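Local coordinates for putative exported protein (Bordetella parapertussis, PDB 3OCJ) that is of unknown function but probably acts as an S-adenosylmethionine-dependent methyltransferase, and holds a palmitic acid molecule in the crystal, at residues R13-D18 and L60-G65; G34-F39 and Q253-T258; E208-F213 and A272-Q277. All coordinates share one frame; numbering follows the deposited sequence. Where two conformers were deposited one is given.

Interaction 1 of 3, residues R13-D18 and L60-G65; sequences RAASAD and LLLYRG. With PLM (palmitic acid), chain D.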
loop_
_atom_site.group_PDB
_atom_site.type_symbol
_atom_site.label_atom_id
_atom_site.label_comp_id
_atom_site.label_asym_id
_atom_site.label_seq_id
_atom_site.Cartn_x
_atom_site.Cartn_y
_atom_site.Cartn_z
ATOM N N ARG A 13 13.924 11.368 -19.988
ATOM C CA ARG A 13 13.243 11.044 -21.241
ATOM C C ARG A 13 11.743 11.194 -21.067
ATOM O O ARG A 13 11.246 11.215 -19.947
ATOM C CB ARG A 13 13.532 9.604 -21.636
ATOM C CG ARG A 13 15.003 9.319 -21.839
ATOM C CD ARG A 13 15.244 7.847 -22.098
ATOM N NE ARG A 13 14.835 7.478 -23.445
ATOM C CZ ARG A 13 14.777 6.237 -23.908
ATOM N NH1 ARG A 13 15.051 5.209 -23.106
ATOM N NH2 ARG A 13 14.416 6.023 -25.158
ATOM N N ALA A 14 11.023 11.291 -22.179
ATOM C CA ALA A 14 9.567 11.185 -22.116
ATOM C C ALA A 14 9.173 9.839 -21.519
ATOM O O ALA A 14 9.793 8.808 -21.808
ATOM C CB ALA A 14 8.979 11.317 -23.511
ATOM N N ALA A 15 8.118 9.830 -20.709
ATOM C CA ALA A 15 7.644 8.576 -20.135
ATOM C C ALA A 15 7.301 7.552 -21.217
ATOM O O ALA A 15 7.519 6.351 -21.033
ATOM C CB ALA A 15 6.444 8.814 -19.205
ATOM N N SER A 16 6.790 8.009 -22.355
ATOM C CA SER A 16 6.457 7.086 -23.428
ATOM C C SER A 16 7.704 6.346 -23.928
ATOM O O SER A 16 7.630 5.187 -24.318
ATOM C CB SER A 16 5.739 7.804 -24.577
ATOM O OG SER A 16 6.566 8.787 -25.177
ATOM N N ALA A 17 8.856 7.018 -23.929
ATOM C CA ALA A 17 10.085 6.373 -24.390
ATOM C C ALA A 17 10.535 5.304 -23.397
ATOM O O ALA A 17 10.886 4.183 -23.789
ATOM C CB ALA A 17 11.192 7.409 -24.588
ATOM N N ASP A 18 10.533 5.635 -22.111
ATOM C CA ASP A 18 10.888 4.645 -21.097
ATOM C C ASP A 18 9.886 3.491 -21.076
ATOM O O ASP A 18 10.271 2.327 -20.910
ATOM C CB ASP A 18 10.993 5.293 -19.722
ATOM C CG ASP A 18 12.254 6.115 -19.565
ATOM O OD1 ASP A 18 13.333 5.604 -19.920
ATOM O OD2 ASP A 18 12.161 7.255 -19.083
ATOM N N LEU A 60 2.574 0.952 -13.562
ATOM C CA LEU A 60 3.276 -0.158 -12.929
ATOM C C LEU A 60 4.442 -0.671 -13.768
ATOM O O LEU A 60 5.494 -0.978 -13.226
ATOM C CB LEU A 60 2.306 -1.294 -12.621
ATOM C CG LEU A 60 1.341 -0.946 -11.483
ATOM C CD1 LEU A 60 0.184 -1.934 -11.431
ATOM C CD2 LEU A 60 2.085 -0.878 -10.154
ATOM N N LEU A 61 4.273 -0.742 -15.087
ATOM C CA LEU A 61 5.372 -1.190 -15.937
ATOM C C LEU A 61 6.553 -0.237 -15.800
ATOM O O LEU A 61 7.704 -0.670 -15.752
ATOM C CB LEU A 61 4.934 -1.250 -17.404
ATOM C CG LEU A 61 4.086 -2.477 -17.755
ATOM C CD1 LEU A 61 3.340 -2.240 -19.060
ATOM C CD2 LEU A 61 4.968 -3.720 -17.848
ATOM N N LEU A 62 6.249 1.058 -15.742
ATOM C CA LEU A 62 7.284 2.100 -15.680
ATOM C C LEU A 62 7.949 2.167 -14.319
ATOM O O LEU A 62 9.181 2.213 -14.219
ATOM C CB LEU A 62 6.687 3.474 -15.978
ATOM C CG LEU A 62 6.490 3.846 -17.436
ATOM C CD1 LEU A 62 5.614 5.078 -17.547
ATOM C CD2 LEU A 62 7.849 4.093 -18.081
ATOM N N TYR A 63 7.135 2.199 -13.264
ATOM C CA TYR A 63 7.636 2.572 -11.939
ATOM C C TYR A 63 7.645 1.435 -10.925
ATOM O O TYR A 63 8.241 1.559 -9.852
ATOM C CB TYR A 63 6.864 3.787 -11.397
ATOM C CG TYR A 63 6.828 4.916 -12.413
ATOM C CD1 TYR A 63 8.005 5.517 -12.855
ATOM C CD2 TYR A 63 5.624 5.354 -12.955
ATOM C CE1 TYR A 63 7.975 6.525 -13.812
ATOM C CE2 TYR A 63 5.587 6.371 -13.904
ATOM C CZ TYR A 63 6.756 6.947 -14.326
ATOM O OH TYR A 63 6.710 7.956 -15.275
ATOM N N ARG A 64 6.938 0.347 -11.235
ATOM C CA ARG A 64 7.036 -0.896 -10.465
ATOM C C ARG A 64 6.635 -0.735 -8.995
ATOM O O ARG A 64 7.121 -1.433 -8.110
ATOM C CB ARG A 64 8.427 -1.520 -10.627
ATOM C CG ARG A 64 8.746 -1.805 -12.096
ATOM C CD ARG A 64 10.045 -2.571 -12.292
ATOM N NE ARG A 64 11.191 -1.864 -11.746
ATOM C CZ ARG A 64 11.889 -2.278 -10.692
ATOM N NH1 ARG A 64 12.920 -1.569 -10.263
ATOM N NH2 ARG A 64 11.561 -3.401 -10.070
ATOM N N GLY A 65 5.716 0.188 -8.765
ATOM C CA GLY A 65 5.120 0.381 -7.455
ATOM C C GLY A 65 3.944 1.333 -7.578
ATOM O O GLY A 65 3.626 1.807 -8.673
HETATM C C1 PLM D . 1.569 -0.357 -2.155
HETATM O O1 PLM D . 0.632 -0.129 -1.362
HETATM O O2 PLM D . 2.310 0.594 -2.484
HETATM C C2 PLM D . 1.827 -1.739 -2.731
HETATM C C3 PLM D . 0.701 -2.737 -2.454
HETATM C C4 PLM D . 0.948 -3.978 -3.312
HETATM C C5 PLM D . 0.037 -5.150 -2.971
HETATM C C6 PLM D . -1.425 -4.864 -3.302
HETATM C C7 PLM D . -1.606 -4.109 -4.613
HETATM C C8 PLM D . -1.205 -4.915 -5.844
HETATM C C9 PLM D . -1.480 -4.054 -7.072
HETATM C CA PLM D . -1.563 -4.860 -8.360
HETATM C CB PLM D . -2.385 -4.087 -9.386
HETATM C CC PLM D . -2.148 -4.583 -10.803
HETATM C CD PLM D . -2.953 -3.753 -11.794
HETATM C CE PLM D . -2.575 -4.146 -13.218
HETATM C CF PLM D . -2.969 -3.073 -14.220
HETATM C CG PLM D . -4.467 -2.813 -14.238
#
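Leu62 is the projecting side chain of this contact, and Ala15 and Asp18, one helical turn apart, form the surface that receives it. The two branches of the leucine divide the work. CD2 lies against backbone as much as side chain, 3.7 Å from Ala15 O and also 3.7 Å from Asp18 CB, so it sits over the first turn of helix 15-33. CD1 is the looser branch, 4.2 Å from Ala15 CB. With CG anti to the carbonyl carbon (chi1 -82°), the leucine sets its branches against helix 15-33, where Leu19 extends the apolar patch.

Tyr63 makes a smaller contact beside the leucine. Leu62 CB stands 3.6 Å above the plane of the tyrosine ring, over its centre, and the ring runs outward until its OH is 4.0 Å from Ala15 CB. Phe59 meets Tyr63 edge-to-face.

Asp18 contributes its methylene to the contact while its carboxylate is engaged by polar partners. OD2 is hydrogen-bonded to Ser11 OG, and OD1 forms a long salt bridge, 3.6 Å, with Arg13 NH1. Apolar packing and polar tethering thus use different parts of one residue.

Leu60, on another side of the same turn, touches the bound fatty acid, its CD1 lying 3.6 Å from palmitic acid atom CC. Helix 55-63 therefore stands between the lipid chain and the start of helix 15-33. Just beyond Tyr63, Arg64 takes a positive phi (60°) and closes the helix. The end of one helix is thus packed on the start of another: the last turn of helix 55-63 rests by Leu62 on the first turn of helix 15-33, both within the helical N-terminal part that precedes the Rossmann-like sheet.

Interaction 2 of 3, residues G34-F39 and Q253-T258; sequences GNVPGF and QQLVFT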
loop_
_atom_site.group_PDB
_atom_site.type_symbol
_atom_site.label_atom_id
_atom_site.label_comp_id
_atom_site.label_asym_id
_atom_site.label_seq_id
_atom_site.Cartn_x
_atom_site.Cartn_y
_atom_site.Cartn_z
ATOM N N GLY A 34 9.339 -18.660 -22.194
ATOM C CA GLY A 34 8.319 -19.540 -22.741
ATOM C C GLY A 34 7.057 -19.736 -21.921
ATOM O O GLY A 34 6.744 -18.941 -21.035
ATOM N N ASN A 35 6.331 -20.808 -22.230
ATOM C CA ASN A 35 5.050 -21.111 -21.602
ATOM C C ASN A 35 5.130 -21.271 -20.082
ATOM O O ASN A 35 6.174 -21.629 -19.536
ATOM C CB ASN A 35 4.462 -22.404 -22.189
ATOM C CG ASN A 35 4.171 -22.304 -23.674
ATOM O OD1 ASN A 35 4.225 -21.227 -24.267
ATOM N ND2 ASN A 35 3.854 -23.443 -24.285
ATOM N N VAL A 36 4.019 -21.002 -19.408
ATOM C CA VAL A 36 3.851 -21.388 -18.011
ATOM C C VAL A 36 2.517 -22.119 -17.910
ATOM O O VAL A 36 1.680 -22.001 -18.804
ATOM C CB VAL A 36 3.864 -20.173 -17.053
ATOM C CG1 VAL A 36 5.179 -19.412 -17.160
ATOM C CG2 VAL A 36 2.682 -19.255 -17.330
ATOM N N PRO A 37 2.313 -22.890 -16.832
ATOM C CA PRO A 37 1.031 -23.589 -16.690
ATOM C C PRO A 37 -0.149 -22.622 -16.754
ATOM O O PRO A 37 -0.256 -21.731 -15.911
ATOM C CB PRO A 37 1.128 -24.210 -15.294
ATOM C CG PRO A 37 2.589 -24.374 -15.055
ATOM C CD PRO A 37 3.248 -23.209 -15.740
ATOM N N GLY A 38 -1.013 -22.790 -17.751
ATOM C CA GLY A 38 -2.208 -21.973 -17.871
ATOM C C GLY A 38 -2.078 -20.790 -18.818
ATOM O O GLY A 38 -3.083 -20.236 -19.262
ATOM N N PHE A 39 -0.843 -20.408 -19.128
ATOM C CA PHE A 39 -0.588 -19.250 -19.980
ATOM C C PHE A 39 0.561 -19.506 -20.950
ATOM O O PHE A 39 1.727 -19.448 -20.560
ATOM C CB PHE A 39 -0.259 -18.024 -19.120
ATOM C CG PHE A 39 -1.275 -17.741 -18.054
ATOM C CD1 PHE A 39 -2.340 -16.891 -18.302
ATOM C CD2 PHE A 39 -1.167 -18.324 -16.803
ATOM C CE1 PHE A 39 -3.275 -16.630 -17.325
ATOM C CE2 PHE A 39 -2.101 -18.065 -15.817
ATOM C CZ PHE A 39 -3.159 -17.217 -16.079
ATOM N N GLN A 253 -1.805 -13.654 -11.147
ATOM C CA GLN A 253 -1.024 -12.671 -10.408
ATOM C C GLN A 253 0.469 -12.980 -10.440
ATOM O O GLN A 253 1.293 -12.089 -10.646
ATOM C CB GLN A 253 -1.495 -12.606 -8.964
ATOM C CG GLN A 253 -0.641 -11.692 -8.123
ATOM C CD GLN A 253 -1.176 -11.592 -6.728
ATOM O OE1 GLN A 253 -2.268 -11.068 -6.516
ATOM N NE2 GLN A 253 -0.410 -12.082 -5.762
ATOM N N GLN A 254 0.822 -14.244 -10.256
ATOM C CA GLN A 254 2.226 -14.620 -10.234
ATOM C C GLN A 254 2.919 -14.327 -11.562
ATOM O O GLN A 254 4.064 -13.880 -11.583
ATOM C CB GLN A 254 2.376 -16.093 -9.868
ATOM C CG GLN A 254 1.957 -16.375 -8.441
ATOM C CD GLN A 254 1.888 -17.849 -8.135
ATOM O OE1 GLN A 254 1.661 -18.669 -9.024
ATOM N NE2 GLN A 254 2.082 -18.195 -6.870
ATOM N N LEU A 255 2.230 -14.588 -12.668
ATOM C CA LEU A 255 2.801 -14.317 -13.980
ATOM C C LEU A 255 2.928 -12.815 -14.173
ATOM O O LEU A 255 3.986 -12.309 -14.569
ATOM C CB LEU A 255 1.919 -14.923 -15.072
ATOM C CG LEU A 255 2.419 -14.699 -16.501
ATOM C CD1 LEU A 255 3.794 -15.327 -16.702
ATOM C CD2 LEU A 255 1.414 -15.268 -17.487
ATOM N N VAL A 256 1.856 -12.096 -13.871
ATOM C CA VAL A 256 1.844 -10.652 -14.053
ATOM C C VAL A 256 2.921 -9.970 -13.206
ATOM O O VAL A 256 3.646 -9.100 -13.701
ATOM C CB VAL A 256 0.447 -10.055 -13.791
ATOM C CG1 VAL A 256 0.492 -8.530 -13.833
ATOM C CG2 VAL A 256 -0.544 -10.579 -14.825
ATOM N N PHE A 257 3.040 -10.359 -11.938
ATOM C CA PHE A 257 4.026 -9.741 -11.054
ATOM C C PHE A 257 5.450 -10.204 -11.365
ATOM O O PHE A 257 6.335 -9.390 -11.601
ATOM C CB PHE A 257 3.720 -10.025 -9.568
ATOM C CG PHE A 257 2.514 -9.306 -9.011
ATOM C CD1 PHE A 257 1.685 -8.525 -9.806
ATOM C CD2 PHE A 257 2.215 -9.426 -7.657
ATOM C CE1 PHE A 257 0.571 -7.876 -9.255
ATOM C CE2 PHE A 257 1.111 -8.784 -7.105
ATOM C CZ PHE A 257 0.289 -8.013 -7.900
ATOM N N THR A 258 5.690 -11.513 -11.353
ATOM C CA THR A 258 7.066 -11.997 -11.479
ATOM C C THR A 258 7.683 -11.741 -12.847
ATOM O O THR A 258 8.865 -11.419 -12.942
ATOM C CB THR A 258 7.192 -13.497 -11.165
ATOM O OG1 THR A 258 6.494 -14.263 -12.158
ATOM C CG2 THR A 258 6.622 -13.788 -9.799
#
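Phe39 and Leu255 make the tight half of this contact, while Val36 and Leu255 make the looser one. Leu255 CD2 comes to 3.6 Å from Phe39 CB and 3.7 Å from Phe39 CG, a methyl lodged at the root of the aromatic side chain and oblique to its ring. The two side chains run alongside each other, pointing opposite ways, and the leucine reaches this position by holding CG anti to the backbone N (chi1 180°). Its other methyl, CD1, meets Val36 CG2 at 4.1 Å, a more relaxed distance.

The turn places both apolar groups on the side of Leu255. It is of type II and runs from Val36 to Phe39, held by Phe39 N bonding to Val36 O at 3.0 Å and by the reverse bond from Val36 N to Phe39 O. Gly38 takes the positive phi that such a turn requires. On the buried side Leu47 and Gln44 of helix 41-53 touch Leu255, and the ring of His248 meets that of Phe39.

Toward solvent the character changes. Pro37 and Gly38 form the exposed apex of the turn, and on the helix Gln254 and Thr258 are exposed.

Across the two segments the contact is wholly apolar. The polar bonds of the loop are made within the turn itself and also by Arg259 and Gln44, both donating to Gly34 O. Dispersion and burial thus appear to join turn to helix, while the turn's own hydrogen bonds and its polar neighbours probably hold the loop's course.

Interaction 3 of 3, residues E208-F213 and A272-Q277; sequences ELYRRF and AQTRAQ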
loop_
_atom_site.group_PDB
_atom_site.type_symbol
_atom_site.label_atom_id
_atom_site.label_comp_id
_atom_site.label_asym_id
_atom_site.label_seq_id
_atom_site.Cartn_x
_atom_site.Cartn_y
_atom_site.Cartn_z
ATOM N N GLU A 208 13.831 0.728 12.372
ATOM C CA GLU A 208 14.111 2.127 12.661
ATOM C C GLU A 208 12.955 3.047 12.277
ATOM O O GLU A 208 12.679 4.032 12.975
ATOM C CB GLU A 208 15.435 2.564 12.026
ATOM C CG GLU A 208 16.637 1.944 12.721
ATOM C CD GLU A 208 16.550 2.076 14.236
ATOM O OE1 GLU A 208 16.305 3.203 14.718
ATOM O OE2 GLU A 208 16.708 1.061 14.949
ATOM N N LEU A 209 12.265 2.720 11.187
ATOM C CA LEU A 209 11.071 3.471 10.815
ATOM C C LEU A 209 10.025 3.346 11.928
ATOM O O LEU A 209 9.432 4.333 12.353
ATOM C CB LEU A 209 10.518 2.959 9.487
ATOM C CG LEU A 209 9.206 3.610 9.038
ATOM C CD1 LEU A 209 9.430 5.026 8.557
ATOM C CD2 LEU A 209 8.534 2.796 7.951
ATOM N N TYR A 210 9.827 2.127 12.418
ATOM C CA TYR A 210 8.878 1.909 13.510
ATOM C C TYR A 210 9.276 2.688 14.762
ATOM O O TYR A 210 8.415 3.191 15.481
ATOM C CB TYR A 210 8.742 0.423 13.840
ATOM C CG TYR A 210 8.128 -0.438 12.748
ATOM C CD1 TYR A 210 7.387 0.119 11.706
ATOM C CD2 TYR A 210 8.293 -1.822 12.774
ATOM C CE1 TYR A 210 6.813 -0.693 10.727
ATOM C CE2 TYR A 210 7.742 -2.636 11.799
ATOM C CZ TYR A 210 7.003 -2.071 10.784
ATOM O OH TYR A 210 6.446 -2.869 9.817
ATOM N N ARG A 211 10.576 2.785 15.024
ATOM C CA ARG A 211 11.046 3.555 16.169
ATOM C C ARG A 211 10.715 5.038 16.015
ATOM O O ARG A 211 10.333 5.697 16.986
ATOM C CB ARG A 211 12.546 3.367 16.389
ATOM C CG ARG A 211 12.937 3.553 17.840
ATOM C CD ARG A 211 14.436 3.445 18.045
ATOM N NE ARG A 211 14.998 2.190 17.548
ATOM C CZ ARG A 211 15.072 1.063 18.251
ATOM N NH1 ARG A 211 14.600 1.011 19.489
ATOM N NH2 ARG A 211 15.623 -0.010 17.708
ATOM N N ARG A 212 10.851 5.564 14.797
ATOM C CA ARG A 212 10.471 6.956 14.557
ATOM C C ARG A 212 8.974 7.154 14.748
ATOM O O ARG A 212 8.544 8.155 15.314
ATOM C CB ARG A 212 10.932 7.404 13.170
ATOM C CG ARG A 212 12.451 7.511 13.102
ATOM C CD ARG A 212 12.974 7.819 11.720
ATOM N NE ARG A 212 14.433 7.892 11.756
ATOM C CZ ARG A 212 15.122 9.010 11.950
ATOM N NH1 ARG A 212 14.489 10.164 12.107
ATOM N NH2 ARG A 212 16.447 8.974 11.983
ATOM N N PHE A 213 8.176 6.183 14.311
ATOM C CA PHE A 213 6.739 6.239 14.585
ATOM C C PHE A 213 6.476 6.264 16.099
ATOM O O PHE A 213 5.681 7.053 16.590
ATOM C CB PHE A 213 6.017 5.037 13.978
ATOM C CG PHE A 213 6.002 5.005 12.471
ATOM C CD1 PHE A 213 6.231 6.142 11.717
ATOM C CD2 PHE A 213 5.719 3.812 11.809
ATOM C CE1 PHE A 213 6.197 6.082 10.317
ATOM C CE2 PHE A 213 5.670 3.747 10.421
ATOM C CZ PHE A 213 5.913 4.883 9.675
ATOM N N ALA A 272 5.309 -12.838 13.024
ATOM C CA ALA A 272 6.328 -12.909 14.064
ATOM C C ALA A 272 7.471 -11.932 13.809
ATOM O O ALA A 272 7.968 -11.298 14.740
ATOM C CB ALA A 272 6.861 -14.342 14.199
ATOM N N GLN A 273 7.889 -11.801 12.551
ATOM C CA GLN A 273 8.954 -10.853 12.228
ATOM C C GLN A 273 8.491 -9.428 12.527
ATOM O O GLN A 273 9.217 -8.646 13.134
ATOM C CB GLN A 273 9.389 -10.977 10.770
ATOM C CG GLN A 273 10.186 -12.246 10.482
ATOM C CD GLN A 273 10.529 -12.390 9.017
ATOM O OE1 GLN A 273 9.684 -12.207 8.146
ATOM N NE2 GLN A 273 11.784 -12.724 8.738
ATOM N N THR A 274 7.276 -9.096 12.096
ATOM C CA THR A 274 6.732 -7.765 12.326
ATOM C C THR A 274 6.586 -7.497 13.826
ATOM O O THR A 274 6.908 -6.401 14.298
ATOM C CB THR A 274 5.398 -7.603 11.577
ATOM O OG1 THR A 274 5.671 -7.656 10.169
ATOM C CG2 THR A 274 4.729 -6.268 11.918
ATOM N N ARG A 275 6.102 -8.491 14.574
ATOM C CA ARG A 275 6.012 -8.349 16.018
ATOM C C ARG A 275 7.369 -8.035 16.648
ATOM O O ARG A 275 7.476 -7.146 17.484
ATOM C CB ARG A 275 5.439 -9.616 16.653
ATOM C CG ARG A 275 5.589 -9.630 18.169
ATOM C CD ARG A 275 4.934 -10.857 18.798
ATOM N NE ARG A 275 3.484 -10.849 18.629
ATOM C CZ ARG A 275 2.650 -10.156 19.404
ATOM N NH1 ARG A 275 3.121 -9.415 20.400
ATOM N NH2 ARG A 275 1.342 -10.200 19.189
ATOM N N ALA A 276 8.394 -8.780 16.243
ATOM C CA ALA A 276 9.742 -8.541 16.758
ATOM C C ALA A 276 10.214 -7.115 16.479
ATOM O O ALA A 276 10.789 -6.458 17.357
ATOM C CB ALA A 276 10.722 -9.568 16.177
ATOM N N GLN A 277 9.970 -6.628 15.267
ATOM C CA GLN A 277 10.383 -5.264 14.932
ATOM C C GLN A 277 9.627 -4.238 15.776
ATOM O O GLN A 277 10.214 -3.292 16.298
ATOM C CB GLN A 277 10.149 -4.996 13.451
ATOM C CG GLN A 277 10.975 -5.870 12.515
ATOM C CD GLN A 277 10.569 -5.696 11.080
ATOM O OE1 GLN A 277 9.413 -5.913 10.724
ATOM N NE2 GLN A 277 11.516 -5.282 10.238
HETATM O O HOH W 1 7.154 -5.416 9.348
#
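Tyr210 and Gln277 mark the closest approach of two regular helical segments, 208-213 and 272-277, with a CA-to-CA distance of 7.5 Å. Each keeps its own i to i+4 bonds, leaving side chains to bridge the gap.

Gln277 approaches the rim of the Tyr210 ring: its CB lies near the ring plane, 3.7 Å from Tyr210 CD2. The amide plane stands 77° from that of the ring, with Gln277 OE1 near Tyr210 CE2. Gln277 OE1 also accepts from a water, at 2.7 Å. The same water lies in the plane of the tyrosine ring, 2.7 Å from Tyr210 OH, and 2.8 Å from Thr274 OG1, so it joins three side chains.

Each of these groups has another partner. Asn197 ND2 bonds to Tyr210 OH, Gln277 NE2 to the carbonyl of Asp203, and Thr274 OG1 to that of Thr270. Nearby, Arg211 pairs with Glu208 on its own helix and with Glu280 on the other.

The chemistry is that of a buried water-mediated bridge: one water links oxygens of both helices, and the bonds around it probably restrict rotation of the phenol and the amide.

Interactions 1 and 2 lie at the two ends of helix 15-33, one at its first turn and the other in the loop that follows it, with centres 22 Å apart. They come nearest, about 6 Å between atoms, where 60-65 faces 253-258. The helices carrying these contacts also touch the palmitic acid, through Leu60 and Phe257, although the side chain of Leu255 is about 12 Å from it. Interaction 3 belongs to the Rossmann-like methyltransferase part, with its centre 32 Å and 34 Å from those of interactions 1 and 2. The side chain of Tyr210 is about 13 Å from the bound palmitic acid. That lipid is hydrogen-bonded to Tyr199 OH.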